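Local coordinates for protein ornithine cyclodeaminase (Methanococcus maripaludis S2, PDB 3C2Q) that converts L-ornithine to L-proline with release of ammonia, using NAD(+) as cofactor, at residues Y27-V38 / P48-P58; A154-Y163 / L331-E342. All coordinates share one frame; numbering follows the deposited sequence.

Contact 1. Residues Y27-V38 / P48-P58; sequences YSTTNHPTHVKV and PKMDAVIVVYP. With IMD (imidazole), chain G.
Thr29 and the turn Lys49-Ala52 are joined by backbone bonds in both senses, Thr29 N to Ala52 O and Asp51 N to Thr29 O, and beyond it strands 34-38 and 53-57 run 38° from parallel, axes 9.7 Å apart at the closest, drawing together toward Val38 and Pro58. The Thr29 hydroxyl adds two more bonds. With chi1 at 50°, OG1 stands between its own backbone N and carbonyl carbon, where it donates to Lys49 O (2.7 Å) in the carbonyl plane, on a lone pair, and accepts from Ala52 N (2.9 Å). The same torsion leaves Thr29 CG2 anti to the carbonyl carbon, 3.5 Å from Ile54 CG1. Ile54 CD1 goes on to meet Thr34 CG2 and the Tyr27 ring, and its CG2 branch slides past Val36. Farther along, Val38 CG2 and Val56 CG1 come tip to tip at 3.7 Å. Beside the turn, the side chains of Asn31 and selenomethionine Met50 lie side by side, Met50 CE on Asn31 CB, and Phe99 of a neighbouring subunit packs on both. An imidazole, probably from the crystallisation liquor, donates from N1 to Tyr27 OH at the ring edge (2.8 Å). One water joins Ser28 OG, Thr29 O and Asp51 OD1. The chemistry thus divides along the contact: directional bonds fix the turn through one buried threonine, whereas apolar branches alone join the non-adjacent strands of the mixed sheet.

Contact 2. Residues A154-Y163 / L331-E342; sequences ALAKMVELGY and LVLLLKELERLE
Met158, a selenomethionine, is a knob in a hole formed by Leu331, Leu334, Leu335 and Leu338, where two helices of the Rossmann-fold domain pack at 32° with their axes 9.3 Å apart. Its chain leaves CB with CG anti to the carbonyl carbon and stays extended to the tip. CG meets Leu338 CD1 at 3.8 Å, SE passes the same methyl more loosely, and CE enters the hole, touching Leu334 CG and Leu335 CB and lying 3.4 Å from Leu331 O. Toward the start of the contact the helices draw together over the small Ala154, whose CB rests 3.9 Å from Leu331 CB. Leu335 covers the neighbouring strip: its CD2 faces Ala154 CA and its CD1 the aliphatic part of Lys157, whose bent chain carries NZ to a salt bridge with Glu160.

After the first helix a Schellman motif turns the chain at Gly162, which has positive phi, and Tyr163 comes back against the second helix. Leu338 CD1 sits over one face of the Tyr163 ring in a CH-pi contact, 4.2 Å from the centroid and 9° off the normal; Arg127 of helix 112-133 makes a cation-pi contact with that ring. Leu331 lies close to Val327, which by similarity binds NAD(+), so the packing reaches the neighbourhood of the cofactor site. At the other end Arg127 also forms a salt bridge with Glu342 OE1, leaving OE2 to the tyrosine hydroxyl: Tyr163 OH donates to Glu342 OE2 over 2.7 Å, approaching from above the carboxylate plane, with ring and carboxylate planes 71° apart.

In the fold
The two contacts hold different domains, lie on opposite sides of the chain's centre and share no element; their nearest atoms are about 21 Å apart. Contact 1 belongs to the mixed sheet of the first region, is almost wholly buried and is bordered by two neighbouring subunits. Contact 2 joins helices 152-160 and 327-342 beside the parallel sheet and runs from a buried end near the predicted cofactor site to a more exposed one at the latter's C-terminus. Backbone groups supply most of the hydrogen bonding in contact 1, whereas in contact 2 the helices satisfy their own backbones and meet through side chains, with one polar pair, a buried tyrosine and an exposed glutamate, at the far end.

Contact 1. Residues Y27-V38 / P48-P58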
loop_
_atom_site.group_PDB
_atom_site.type_symbol
_atom_site.label_atom_id
_atom_site.label_comp_id
_atom_site.label_asym_id
_atom_site.label_seq_id
_atom_site.Cartn_x
_atom_site.Cartn_y
_atom_site.Cartn_z
ATOM N N TYR B 27 16.035 16.304 -29.810
ATOM C CA TYR B 27 16.449 15.326 -28.820
ATOM C C TYR B 27 15.859 15.730 -27.456
ATOM O O TYR B 27 15.928 16.914 -27.037
ATOM C CB TYR B 27 17.980 15.247 -28.751
ATOM C CG TYR B 27 18.533 14.282 -27.695
ATOM C CD1 TYR B 27 18.542 12.905 -27.913
ATOM C CD2 TYR B 27 19.050 14.758 -26.497
ATOM C CE1 TYR B 27 19.050 12.023 -26.957
ATOM C CE2 TYR B 27 19.568 13.891 -25.534
ATOM C CZ TYR B 27 19.559 12.536 -25.768
ATOM O OH TYR B 27 20.097 11.715 -24.820
ATOM N N SER B 28 15.234 14.746 -26.806
ATOM C CA SER B 28 14.664 14.939 -25.465
ATOM C C SER B 28 15.569 14.186 -24.489
ATOM O O SER B 28 15.808 13.006 -24.672
ATOM C CB SER B 28 13.222 14.408 -25.422
ATOM O OG SER B 28 12.614 14.704 -24.180
ATOM N N THR B 29 16.101 14.884 -23.485
ATOM C CA THR B 29 17.214 14.398 -22.703
ATOM C C THR B 29 16.798 13.276 -21.725
ATOM O O THR B 29 15.625 13.185 -21.319
ATOM C CB THR B 29 17.826 15.529 -21.861
ATOM O OG1 THR B 29 16.773 16.196 -21.148
ATOM C CG2 THR B 29 18.545 16.585 -22.775
ATOM N N THR B 30 17.785 12.455 -21.379
ATOM C CA THR B 30 17.757 11.579 -20.222
ATOM C C THR B 30 18.177 12.384 -18.986
ATOM O O THR B 30 18.441 13.609 -19.064
ATOM C CB THR B 30 18.751 10.418 -20.383
ATOM O OG1 THR B 30 20.082 10.920 -20.240
ATOM C CG2 THR B 30 18.587 9.697 -21.749
ATOM N N ASN B 31 18.256 11.719 -17.825
ATOM C CA ASN B 31 18.800 12.398 -16.665
ATOM C C ASN B 31 20.337 12.216 -16.520
ATOM O O ASN B 31 20.932 12.581 -15.504
ATOM C CB ASN B 31 18.031 12.010 -15.373
ATOM C CG ASN B 31 18.111 10.535 -15.052
ATOM O OD1 ASN B 31 18.314 9.700 -15.934
ATOM N ND2 ASN B 31 17.898 10.192 -13.773
ATOM N N HIS B 32 20.972 11.668 -17.555
ATOM C CA HIS B 32 22.408 11.384 -17.500
ATOM C C HIS B 32 23.285 12.491 -18.113
ATOM O O HIS B 32 22.850 13.185 -19.030
ATOM C CB HIS B 32 22.710 10.072 -18.221
ATOM C CG HIS B 32 21.825 8.928 -17.816
ATOM N ND1 HIS B 32 21.737 8.474 -16.516
ATOM C CD2 HIS B 32 21.027 8.122 -18.551
ATOM C CE1 HIS B 32 20.902 7.448 -16.467
ATOM N NE2 HIS B 32 20.443 7.225 -17.689
ATOM N N PRO B 33 24.541 12.627 -17.626
ATOM C CA PRO B 33 25.482 13.551 -18.276
ATOM C C PRO B 33 25.600 13.227 -19.749
ATOM O O PRO B 33 25.689 12.060 -20.147
ATOM C CB PRO B 33 26.829 13.323 -17.555
ATOM C CG PRO B 33 26.585 12.285 -16.492
ATOM C CD PRO B 33 25.110 11.951 -16.446
ATOM N N THR B 34 25.539 14.258 -20.571
ATOM C CA THR B 34 25.527 14.048 -22.031
ATOM C C THR B 34 26.612 14.948 -22.654
ATOM O O THR B 34 26.829 16.068 -22.172
ATOM C CB THR B 34 24.127 14.383 -22.608
ATOM O OG1 THR B 34 23.146 13.532 -21.981
ATOM C CG2 THR B 34 24.075 14.217 -24.169
ATOM N N HIS B 35 27.293 14.448 -23.691
ATOM C CA HIS B 35 28.231 15.284 -24.451
ATOM C C HIS B 35 27.735 15.383 -25.879
ATOM O O HIS B 35 27.069 14.461 -26.367
ATOM C CB HIS B 35 29.653 14.713 -24.422
ATOM C CG HIS B 35 30.234 14.586 -23.048
ATOM N ND1 HIS B 35 31.358 13.839 -22.788
ATOM C CD2 HIS B 35 29.843 15.092 -21.854
ATOM C CE1 HIS B 35 31.645 13.897 -21.499
ATOM N NE2 HIS B 35 30.734 14.643 -20.907
ATOM N N VAL B 36 28.012 16.515 -26.529
ATOM C CA VAL B 36 27.624 16.710 -27.931
ATOM C C VAL B 36 28.848 17.052 -28.816
ATOM O O VAL B 36 29.728 17.792 -28.409
ATOM C CB VAL B 36 26.557 17.809 -28.097
ATOM C CG1 VAL B 36 25.183 17.303 -27.615
ATOM C CG2 VAL B 36 26.971 19.109 -27.351
ATOM N N LYS B 37 28.894 16.498 -30.018
ATOM C CA LYS B 37 30.032 16.753 -30.901
ATOM C C LYS B 37 29.721 17.947 -31.783
ATOM O O LYS B 37 28.772 17.934 -32.578
ATOM C CB LYS B 37 30.367 15.530 -31.747
ATOM C CG LYS B 37 31.757 15.613 -32.390
ATOM C CD LYS B 37 32.142 14.324 -33.046
ATOM C CE LYS B 37 33.462 14.461 -33.799
ATOM N NZ LYS B 37 34.020 13.103 -34.081
ATOM N N VAL B 38 30.517 18.990 -31.594
ATOM C CA VAL B 38 30.334 20.257 -32.286
ATOM C C VAL B 38 31.700 20.718 -32.834
ATOM O O VAL B 38 32.679 20.820 -32.083
ATOM C CB VAL B 38 29.718 21.334 -31.345
ATOM C CG1 VAL B 38 29.549 22.670 -32.067
ATOM C CG2 VAL B 38 28.351 20.841 -30.761
ATOM N N PRO B 48 22.842 18.337 -16.503
ATOM C CA PRO B 48 22.042 17.229 -16.998
ATOM C C PRO B 48 20.711 17.132 -16.215
ATOM O O PRO B 48 20.718 17.340 -15.009
ATOM C CB PRO B 48 22.926 16.003 -16.774
ATOM C CG PRO B 48 24.078 16.433 -15.969
ATOM C CD PRO B 48 24.203 17.916 -16.111
ATOM N N LYS B 49 19.606 16.869 -16.922
ATOM C CA LYS B 49 18.237 16.901 -16.369
ATOM C C LYS B 49 17.360 16.322 -17.463
ATOM O O LYS B 49 17.550 16.663 -18.629
ATOM C CB LYS B 49 17.822 18.346 -16.056
ATOM C CG LYS B 49 16.390 18.553 -15.479
ATOM C CD LYS B 49 15.467 19.278 -16.465
ATOM C CE LYS B 49 14.027 19.420 -15.971
ATOM N NZ LYS B 49 13.283 18.113 -15.974
HETATM N N MSE B 50 16.399 15.456 -17.102
HETATM C CA MSE B 50 15.600 14.708 -18.078
HETATM C C MSE B 50 14.513 15.556 -18.724
HETATM O O MSE B 50 14.128 16.604 -18.179
HETATM C CB MSE B 50 14.931 13.506 -17.370
HETATM C CG MSE B 50 13.803 13.925 -16.446
HETATM SE SE MSE B 50 12.916 12.305 -15.692
HETATM C CE MSE B 50 14.341 11.756 -14.465
ATOM N N ASP B 51 13.957 15.074 -19.839
ATOM C CA ASP B 51 12.745 15.679 -20.411
ATOM C C ASP B 51 12.957 17.163 -20.743
ATOM O O ASP B 51 12.053 18.003 -20.602
ATOM C CB ASP B 51 11.538 15.497 -19.445
ATOM C CG ASP B 51 11.154 14.045 -19.251
ATOM O OD1 ASP B 51 11.546 13.163 -20.066
ATOM O OD2 ASP B 51 10.415 13.769 -18.272
ATOM N N ALA B 52 14.178 17.479 -21.164
ATOM C CA ALA B 52 14.531 18.827 -21.562
ATOM C C ALA B 52 15.289 18.779 -22.911
ATOM O O ALA B 52 15.392 17.733 -23.555
ATOM C CB ALA B 52 15.372 19.508 -20.473
ATOM N N VAL B 53 15.786 19.924 -23.355
ATOM C CA VAL B 53 16.471 19.921 -24.655
ATOM C C VAL B 53 17.914 20.389 -24.510
ATOM O O VAL B 53 18.305 21.003 -23.506
ATOM C CB VAL B 53 15.728 20.748 -25.764
ATOM C CG1 VAL B 53 14.330 20.223 -25.980
ATOM C CG2 VAL B 53 15.692 22.189 -25.406
ATOM N N ILE B 54 18.705 20.118 -25.532
ATOM C CA ILE B 54 20.072 20.568 -25.479
ATOM C C ILE B 54 20.251 21.767 -26.416
ATOM O O ILE B 54 19.989 21.665 -27.631
ATOM C CB ILE B 54 21.021 19.413 -25.794
ATOM C CG1 ILE B 54 20.910 18.367 -24.653
ATOM C CG2 ILE B 54 22.480 19.928 -25.986
ATOM C CD1 ILE B 54 21.842 17.167 -24.792
ATOM N N VAL B 55 20.665 22.886 -25.839
ATOM C CA VAL B 55 20.873 24.112 -26.607
ATOM C C VAL B 55 22.396 24.268 -26.715
ATOM O O VAL B 55 23.108 24.190 -25.714
ATOM C CB VAL B 55 20.174 25.311 -25.935
ATOM C CG1 VAL B 55 20.590 26.672 -26.539
ATOM C CG2 VAL B 55 18.645 25.121 -26.007
ATOM N N VAL B 56 22.864 24.441 -27.948
ATOM C CA VAL B 56 24.295 24.574 -28.248
ATOM C C VAL B 56 24.631 26.027 -28.649
ATOM O O VAL B 56 23.851 26.697 -29.360
ATOM C CB VAL B 56 24.700 23.579 -29.364
ATOM C CG1 VAL B 56 26.200 23.636 -29.652
ATOM C CG2 VAL B 56 24.287 22.156 -28.980
ATOM N N TYR B 57 25.763 26.499 -28.140
ATOM C CA TYR B 57 26.332 27.805 -28.460
ATOM C C TYR B 57 27.685 27.518 -29.129
ATOM O O TYR B 57 28.703 27.513 -28.464
ATOM C CB TYR B 57 26.527 28.601 -27.178
ATOM C CG TYR B 57 25.263 28.675 -26.342
ATOM C CD1 TYR B 57 24.233 29.550 -26.684
ATOM C CD2 TYR B 57 25.092 27.853 -25.221
ATOM C CE1 TYR B 57 23.064 29.617 -25.925
ATOM C CE2 TYR B 57 23.920 27.917 -24.451
ATOM C CZ TYR B 57 22.918 28.798 -24.817
ATOM O OH TYR B 57 21.760 28.880 -24.070
ATOM N N PRO B 58 27.674 27.197 -30.424
ATOM C CA PRO B 58 28.918 26.693 -31.006
ATOM C C PRO B 58 30.108 27.649 -30.856
ATOM O O PRO B 58 31.221 27.187 -30.565
ATOM C CB PRO B 58 28.546 26.438 -32.466
ATOM C CG PRO B 58 27.041 26.271 -32.450
ATOM C CD PRO B 58 26.586 27.243 -31.411
HETATM N N1 IMD G . 19.540 9.090 -25.434
HETATM C C2 IMD G . 18.242 8.885 -25.078
HETATM N N3 IMD G . 17.911 7.601 -25.407
HETATM C C4 IMD G . 18.978 7.033 -26.018
HETATM C C5 IMD G . 19.999 7.967 -26.034
HETATM O O HOH W 1 17.643 18.836 -27.909
HETATM O O HOH W 2 13.001 12.651 -22.338
HETATM O O HOH W 3 20.791 15.055 -19.377
#

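Contact 2. Residues A154-Y163 / L331-E342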
loop_
_atom_site.group_PDB
_atom_site.type_symbol
_atom_site.label_atom_id
_atom_site.label_comp_id
_atom_site.label_asym_id
_atom_site.label_seq_id
_atom_site.Cartn_x
_atom_site.Cartn_y
_atom_site.Cartn_z
ATOM N N ALA B 154 14.780 14.995 15.241
ATOM C CA ALA B 154 15.938 14.315 14.679
ATOM C C ALA B 154 16.474 15.051 13.464
ATOM O O ALA B 154 17.693 15.272 13.355
ATOM C CB ALA B 154 15.598 12.841 14.327
ATOM N N LEU B 155 15.571 15.485 12.579
ATOM C CA LEU B 155 15.994 16.215 11.384
ATOM C C LEU B 155 16.577 17.571 11.759
ATOM O O LEU B 155 17.597 17.979 11.197
ATOM C CB LEU B 155 14.844 16.399 10.396
ATOM C CG LEU B 155 15.186 17.176 9.122
ATOM C CD1 LEU B 155 16.424 16.584 8.442
ATOM C CD2 LEU B 155 13.977 17.187 8.179
ATOM N N ALA B 156 15.954 18.255 12.715
ATOM C CA ALA B 156 16.485 19.570 13.159
ATOM C C ALA B 156 17.915 19.441 13.704
ATOM O O ALA B 156 18.783 20.271 13.436
ATOM C CB ALA B 156 15.564 20.184 14.214
ATOM N N LYS B 157 18.152 18.392 14.475
ATOM C CA LYS B 157 19.493 18.071 14.946
ATOM C C LYS B 157 20.533 17.828 13.837
ATOM O O LYS B 157 21.693 18.287 13.943
ATOM C CB LYS B 157 19.435 16.915 15.951
ATOM C CG LYS B 157 20.779 16.577 16.613
ATOM C CD LYS B 157 21.339 17.731 17.409
ATOM C CE LYS B 157 20.533 17.961 18.664
ATOM N NZ LYS B 157 21.284 18.864 19.609
HETATM N N MSE B 158 20.148 17.133 12.764
HETATM C CA MSE B 158 21.049 16.943 11.627
HETATM C C MSE B 158 21.417 18.280 10.993
HETATM O O MSE B 158 22.566 18.470 10.601
HETATM C CB MSE B 158 20.454 15.985 10.571
HETATM C CG MSE B 158 20.248 14.588 11.116
HETATM SE SE MSE B 158 19.128 13.520 9.851
HETATM C CE MSE B 158 18.625 12.100 11.115
ATOM N N VAL B 159 20.449 19.184 10.879
ATOM C CA VAL B 159 20.715 20.555 10.407
ATOM C C VAL B 159 21.705 21.262 11.360
ATOM O O VAL B 159 22.737 21.781 10.915
ATOM C CB VAL B 159 19.420 21.386 10.295
ATOM C CG1 VAL B 159 19.721 22.788 9.791
ATOM C CG2 VAL B 159 18.398 20.711 9.301
ATOM N N GLU B 160 21.401 21.212 12.660
ATOM C CA GLU B 160 22.249 21.785 13.705
ATOM C C GLU B 160 23.684 21.260 13.610
ATOM O O GLU B 160 24.648 22.042 13.696
ATOM C CB GLU B 160 21.611 21.516 15.083
ATOM C CG GLU B 160 22.385 22.096 16.262
ATOM C CD GLU B 160 21.728 21.842 17.610
ATOM O OE1 GLU B 160 20.663 21.143 17.704
ATOM O OE2 GLU B 160 22.277 22.392 18.599
ATOM N N LEU B 161 23.837 19.957 13.368
ATOM C CA LEU B 161 25.151 19.315 13.324
ATOM C C LEU B 161 25.917 19.475 11.998
ATOM O O LEU B 161 27.016 18.933 11.851
ATOM C CB LEU B 161 25.059 17.821 13.684
ATOM C CG LEU B 161 24.682 17.398 15.122
ATOM C CD1 LEU B 161 24.373 15.912 15.175
ATOM C CD2 LEU B 161 25.794 17.742 16.123
ATOM N N GLY B 162 25.327 20.191 11.044
ATOM C CA GLY B 162 25.994 20.519 9.800
ATOM C C GLY B 162 25.890 19.500 8.687
ATOM O O GLY B 162 26.588 19.641 7.672
ATOM N N TYR B 163 25.017 18.488 8.838
ATOM C CA TYR B 163 24.835 17.480 7.772
ATOM C C TYR B 163 24.044 17.963 6.548
ATOM O O TYR B 163 24.149 17.379 5.472
ATOM C CB TYR B 163 24.169 16.201 8.308
ATOM C CG TYR B 163 25.038 15.402 9.225
ATOM C CD1 TYR B 163 25.970 14.494 8.731
ATOM C CD2 TYR B 163 24.943 15.568 10.590
ATOM C CE1 TYR B 163 26.795 13.773 9.602
ATOM C CE2 TYR B 163 25.746 14.842 11.464
ATOM C CZ TYR B 163 26.661 13.959 10.964
ATOM O OH TYR B 163 27.439 13.250 11.876
ATOM N N LEU B 331 14.271 8.356 11.042
ATOM C CA LEU B 331 15.042 9.566 11.394
ATOM C C LEU B 331 15.640 9.485 12.792
ATOM O O LEU B 331 16.772 9.926 13.001
ATOM C CB LEU B 331 14.223 10.866 11.220
ATOM C CG LEU B 331 13.939 11.242 9.746
ATOM C CD1 LEU B 331 12.889 12.344 9.668
ATOM C CD2 LEU B 331 15.215 11.650 9.001
ATOM N N VAL B 332 14.903 8.911 13.728
ATOM C CA VAL B 332 15.392 8.778 15.145
ATOM C C VAL B 332 16.597 7.844 15.198
ATOM O O VAL B 332 17.656 8.172 15.793
ATOM C CB VAL B 332 14.233 8.341 16.100
ATOM C CG1 VAL B 332 14.771 8.024 17.512
ATOM C CG2 VAL B 332 13.171 9.483 16.193
ATOM N N LEU B 333 16.473 6.703 14.522
ATOM C CA LEU B 333 17.579 5.750 14.432
ATOM C C LEU B 333 18.782 6.272 13.638
ATOM O O LEU B 333 19.947 6.030 14.028
ATOM C CB LEU B 333 17.081 4.423 13.830
ATOM C CG LEU B 333 16.109 3.625 14.696
ATOM C CD1 LEU B 333 15.592 2.377 13.932
ATOM C CD2 LEU B 333 16.771 3.239 16.062
ATOM N N LEU B 334 18.515 6.948 12.516
ATOM C CA LEU B 334 19.579 7.544 11.721
ATOM C C LEU B 334 20.421 8.532 12.557
ATOM O O LEU B 334 21.645 8.471 12.536
ATOM C CB LEU B 334 19.013 8.251 10.494
ATOM C CG LEU B 334 19.994 8.827 9.461
ATOM C CD1 LEU B 334 21.056 7.802 9.047
ATOM C CD2 LEU B 334 19.178 9.403 8.259
ATOM N N LEU B 335 19.754 9.438 13.260
ATOM C CA LEU B 335 20.458 10.380 14.131
ATOM C C LEU B 335 21.368 9.645 15.156
ATOM O O LEU B 335 22.539 10.020 15.345
ATOM C CB LEU B 335 19.464 11.294 14.842
ATOM C CG LEU B 335 20.113 12.313 15.814
ATOM C CD1 LEU B 335 21.061 13.253 15.068
ATOM C CD2 LEU B 335 19.062 13.070 16.602
ATOM N N LYS B 336 20.836 8.615 15.813
ATOM C CA LYS B 336 21.655 7.862 16.777
ATOM C C LYS B 336 22.914 7.313 16.112
ATOM O O LYS B 336 23.988 7.340 16.706
ATOM C CB LYS B 336 20.860 6.738 17.428
ATOM C CG LYS B 336 19.748 7.207 18.320
ATOM C CD LYS B 336 19.064 6.001 18.990
ATOM C CE LYS B 336 17.629 6.296 19.399
ATOM N NZ LYS B 336 17.542 7.337 20.463
ATOM N N GLU B 337 22.794 6.835 14.868
ATOM C CA GLU B 337 23.928 6.263 14.163
ATOM C C GLU B 337 24.964 7.350 13.785
ATOM O O GLU B 337 26.183 7.122 13.899
ATOM C CB GLU B 337 23.452 5.459 12.947
ATOM C CG GLU B 337 24.551 4.729 12.162
ATOM C CD GLU B 337 25.359 3.693 12.971
ATOM O OE1 GLU B 337 24.973 3.335 14.102
ATOM O OE2 GLU B 337 26.412 3.261 12.451
ATOM N N LEU B 338 24.482 8.518 13.346
ATOM C CA LEU B 338 25.336 9.685 13.076
ATOM C C LEU B 338 26.081 10.118 14.368
ATOM O O LEU B 338 27.282 10.372 14.334
ATOM C CB LEU B 338 24.502 10.848 12.512
ATOM C CG LEU B 338 23.835 10.675 11.132
ATOM C CD1 LEU B 338 22.831 11.817 10.837
ATOM C CD2 LEU B 338 24.895 10.562 10.056
ATOM N N GLU B 339 25.371 10.172 15.496
ATOM C CA GLU B 339 25.999 10.482 16.794
ATOM C C GLU B 339 27.058 9.444 17.198
ATOM O O GLU B 339 28.130 9.817 17.702
ATOM C CB GLU B 339 24.939 10.692 17.875
ATOM C CG GLU B 339 24.067 11.916 17.589
ATOM C CD GLU B 339 22.869 12.032 18.514
ATOM O OE1 GLU B 339 22.294 10.986 18.887
ATOM O OE2 GLU B 339 22.467 13.165 18.835
ATOM N N ARG B 340 26.791 8.166 16.930
ATOM C CA ARG B 340 27.776 7.083 17.141
ATOM C C ARG B 340 29.065 7.303 16.339
ATOM O O ARG B 340 30.173 7.200 16.894
ATOM C CB ARG B 340 27.172 5.708 16.803
ATOM C CG ARG B 340 27.980 4.499 17.308
ATOM C CD ARG B 340 27.471 3.148 16.744
ATOM N NE ARG B 340 27.674 3.044 15.294
ATOM C CZ ARG B 340 28.831 2.736 14.702
ATOM N NH1 ARG B 340 29.917 2.477 15.421
ATOM N NH2 ARG B 340 28.908 2.686 13.383
ATOM N N LEU B 341 28.922 7.590 15.038
ATOM C CA LEU B 341 30.056 7.898 14.162
ATOM C C LEU B 341 30.857 9.132 14.591
ATOM O O LEU B 341 32.083 9.130 14.491
ATOM C CB LEU B 341 29.617 8.076 12.703
ATOM C CG LEU B 341 29.027 6.881 11.975
ATOM C CD1 LEU B 341 28.521 7.292 10.571
ATOM C CD2 LEU B 341 30.029 5.735 11.900
ATOM N N GLU B 342 30.171 10.171 15.053
ATOM C CA GLU B 342 30.832 11.396 15.500
ATOM C C GLU B 342 31.689 11.146 16.750
ATOM O O GLU B 342 32.734 11.777 16.932
ATOM C CB GLU B 342 29.808 12.506 15.752
ATOM C CG GLU B 342 30.237 13.885 15.228
ATOM C CD GLU B 342 29.047 14.774 14.783
ATOM O OE1 GLU B 342 29.162 16.022 14.883
ATOM O OE2 GLU B 342 28.003 14.232 14.328
#